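Local coordinates for cell surface protein (Faecalibacterium prausnitzii A2-165, PDB 4GT6) that is of unknown function but, as an extracellular leucine-rich repeat protein of the BspA type, probably binds other proteins, at residues 332-337 with 353-359. Residue numbers count along the deposited sequence, not the author numbering.
Sequences GCEQLE and FSNCTAL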
# COMPACT_ATOMS: atom_id res chain seq x y z
N GLY A 332 -5.94 20.19 -11.02
CA GLY A 332 -6.19 19.46 -12.26
C GLY A 332 -7.65 19.25 -12.60
O GLY A 332 -7.96 18.48 -13.52
N CYS A 333 -8.58 19.97 -11.92
CA CYS A 333 -10.01 19.91 -12.25
C CYS A 333 -10.23 20.87 -13.43
O CYS A 333 -10.78 21.97 -13.28
CB CYS A 333 -10.86 20.26 -11.04
SG CYS A 333 -10.76 19.02 -9.72
N GLU A 334 -9.77 20.42 -14.62
CA GLU A 334 -9.74 21.13 -15.91
C GLU A 334 -11.12 21.60 -16.42
O GLU A 334 -11.15 22.49 -17.27
CB GLU A 334 -9.06 20.25 -16.98
CG GLU A 334 -9.66 18.86 -17.16
CD GLU A 334 -8.92 17.90 -18.07
OE1 GLU A 334 -7.75 17.57 -17.79
OE2 GLU A 334 -9.56 17.39 -19.02
N GLN A 335 -12.23 21.03 -15.92
CA GLN A 335 -13.58 21.39 -16.37
C GLN A 335 -14.35 22.20 -15.32
O GLN A 335 -15.49 22.62 -15.57
CB GLN A 335 -14.37 20.14 -16.76
CG GLN A 335 -14.04 19.59 -18.15
CD GLN A 335 -14.86 18.36 -18.50
OE1 GLN A 335 -16.10 18.37 -18.48
NE2 GLN A 335 -14.19 17.26 -18.80
N LEU A 336 -13.74 22.44 -14.14
CA LEU A 336 -14.38 23.19 -13.07
C LEU A 336 -14.57 24.65 -13.48
O LEU A 336 -13.58 25.34 -13.71
CB LEU A 336 -13.57 23.07 -11.77
CG LEU A 336 -14.12 23.74 -10.51
CD1 LEU A 336 -15.47 23.10 -10.07
CD2 LEU A 336 -13.11 23.62 -9.37
N GLU A 337 -15.84 25.09 -13.63
CA GLU A 337 -16.19 26.46 -14.08
C GLU A 337 -16.67 27.33 -12.95
O GLU A 337 -16.43 28.54 -12.96
CB GLU A 337 -17.33 26.42 -15.13
CG GLU A 337 -17.02 25.70 -16.43
CD GLU A 337 -18.22 25.42 -17.32
OE1 GLU A 337 -19.38 25.65 -16.88
OE2 GLU A 337 -18.01 24.96 -18.46
N PHE A 353 -6.39 25.42 -6.33
CA PHE A 353 -7.08 25.58 -7.61
C PHE A 353 -6.08 25.66 -8.77
O PHE A 353 -6.37 26.29 -9.79
CB PHE A 353 -8.01 26.81 -7.56
CG PHE A 353 -9.16 26.58 -6.60
CD1 PHE A 353 -10.26 25.82 -6.98
CD2 PHE A 353 -9.12 27.08 -5.31
CE1 PHE A 353 -11.30 25.57 -6.09
CE2 PHE A 353 -10.17 26.83 -4.41
CZ PHE A 353 -11.25 26.07 -4.81
N SER A 354 -4.93 24.96 -8.65
CA SER A 354 -3.91 24.92 -9.70
C SER A 354 -4.41 24.08 -10.86
O SER A 354 -5.16 23.12 -10.65
CB SER A 354 -2.59 24.37 -9.16
OG SER A 354 -2.75 23.08 -8.58
N ASN A 355 -4.05 24.46 -12.09
CA ASN A 355 -4.46 23.79 -13.34
C ASN A 355 -6.00 23.62 -13.43
O ASN A 355 -6.51 22.54 -13.75
CB ASN A 355 -3.75 22.44 -13.51
CG ASN A 355 -2.27 22.56 -13.77
OD1 ASN A 355 -1.44 22.18 -12.94
ND2 ASN A 355 -1.90 23.06 -14.94
N CYS A 356 -6.73 24.69 -13.06
CA CYS A 356 -8.18 24.81 -13.14
C CYS A 356 -8.47 25.89 -14.20
O CYS A 356 -8.92 27.00 -13.88
CB CYS A 356 -8.79 25.14 -11.78
SG CYS A 356 -8.85 23.72 -10.66
N THR A 357 -8.16 25.56 -15.45
CA THR A 357 -8.21 26.49 -16.58
C THR A 357 -9.65 26.90 -17.00
O THR A 357 -9.80 27.95 -17.63
CB THR A 357 -7.38 25.96 -17.76
OG1 THR A 357 -7.83 24.66 -18.13
CG2 THR A 357 -5.89 25.90 -17.44
N ALA A 358 -10.69 26.13 -16.64
CA ALA A 358 -12.07 26.51 -17.00
C ALA A 358 -12.73 27.39 -15.92
O ALA A 358 -13.84 27.89 -16.14
CB ALA A 358 -12.91 25.27 -17.26
N LEU A 359 -12.05 27.58 -14.77
CA LEU A 359 -12.56 28.32 -13.61
C LEU A 359 -12.71 29.82 -13.89
O LEU A 359 -11.72 30.55 -13.94
CB LEU A 359 -11.66 28.05 -12.39
CG LEU A 359 -12.15 28.49 -11.01
CD1 LEU A 359 -13.52 27.89 -10.68
CD2 LEU A 359 -11.14 28.09 -9.94
O HOH W 1 -11.19 24.55 -14.31
O HOH W 2 -10.07 23.59 -19.49
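Solenoid repeat proteins are built from successive coils whose equivalent turns stack, and the meeting of 332-337 with 353-359 is a worked example: two loops from adjacent leucine-rich repeats, near the C-terminal end of the modelled chain, stacked through water and backbone at the surface and through apolar side chains within. GCEQL and NCTAL are equivalent positions of the two repeats, and each carries a type I beta turn, Cys-333 to Leu-336 and Cys-356 to Leu-359. Direct polar contact is sparse. One direct hydrogen bond joins the two segments, from Gly-332 N to Ser-354 O (3.1 Å), while Gly-332, at a positive phi, also brings its CA within 3.4 Å of Asn-355 O. Beyond this point two waters bridge the turns. Water 1 donates to Cys-333 O (2.8 Å) and Leu-336 O (2.6 Å) and accepts from Ala-358 N (2.9 Å); water 2 links Glu-334 O (2.7 Å) with Thr-357 OG1 (2.8 Å). Beside the two waters, the methyl of Ala-358 packs against the turn of 333-336, its CB 3.3 Å from Glu-334 O. On the inner side, like meets like: Cys-333 CB lies 4.0 Å from Cys-356 SG, with no disulfide, and Leu-336 CG 4.2 Å from Leu-359 CD1. Leu-336 CD2 also reaches the edge of the Phe-353 ring at CE1 (4.2 Å), and that ring lies nearly parallel to Phe-330, its counterpart one repeat earlier. Such ladders of matching residues, leading into strands 338-341 and 361-364, are characteristic of the leucine-rich repeat solenoid.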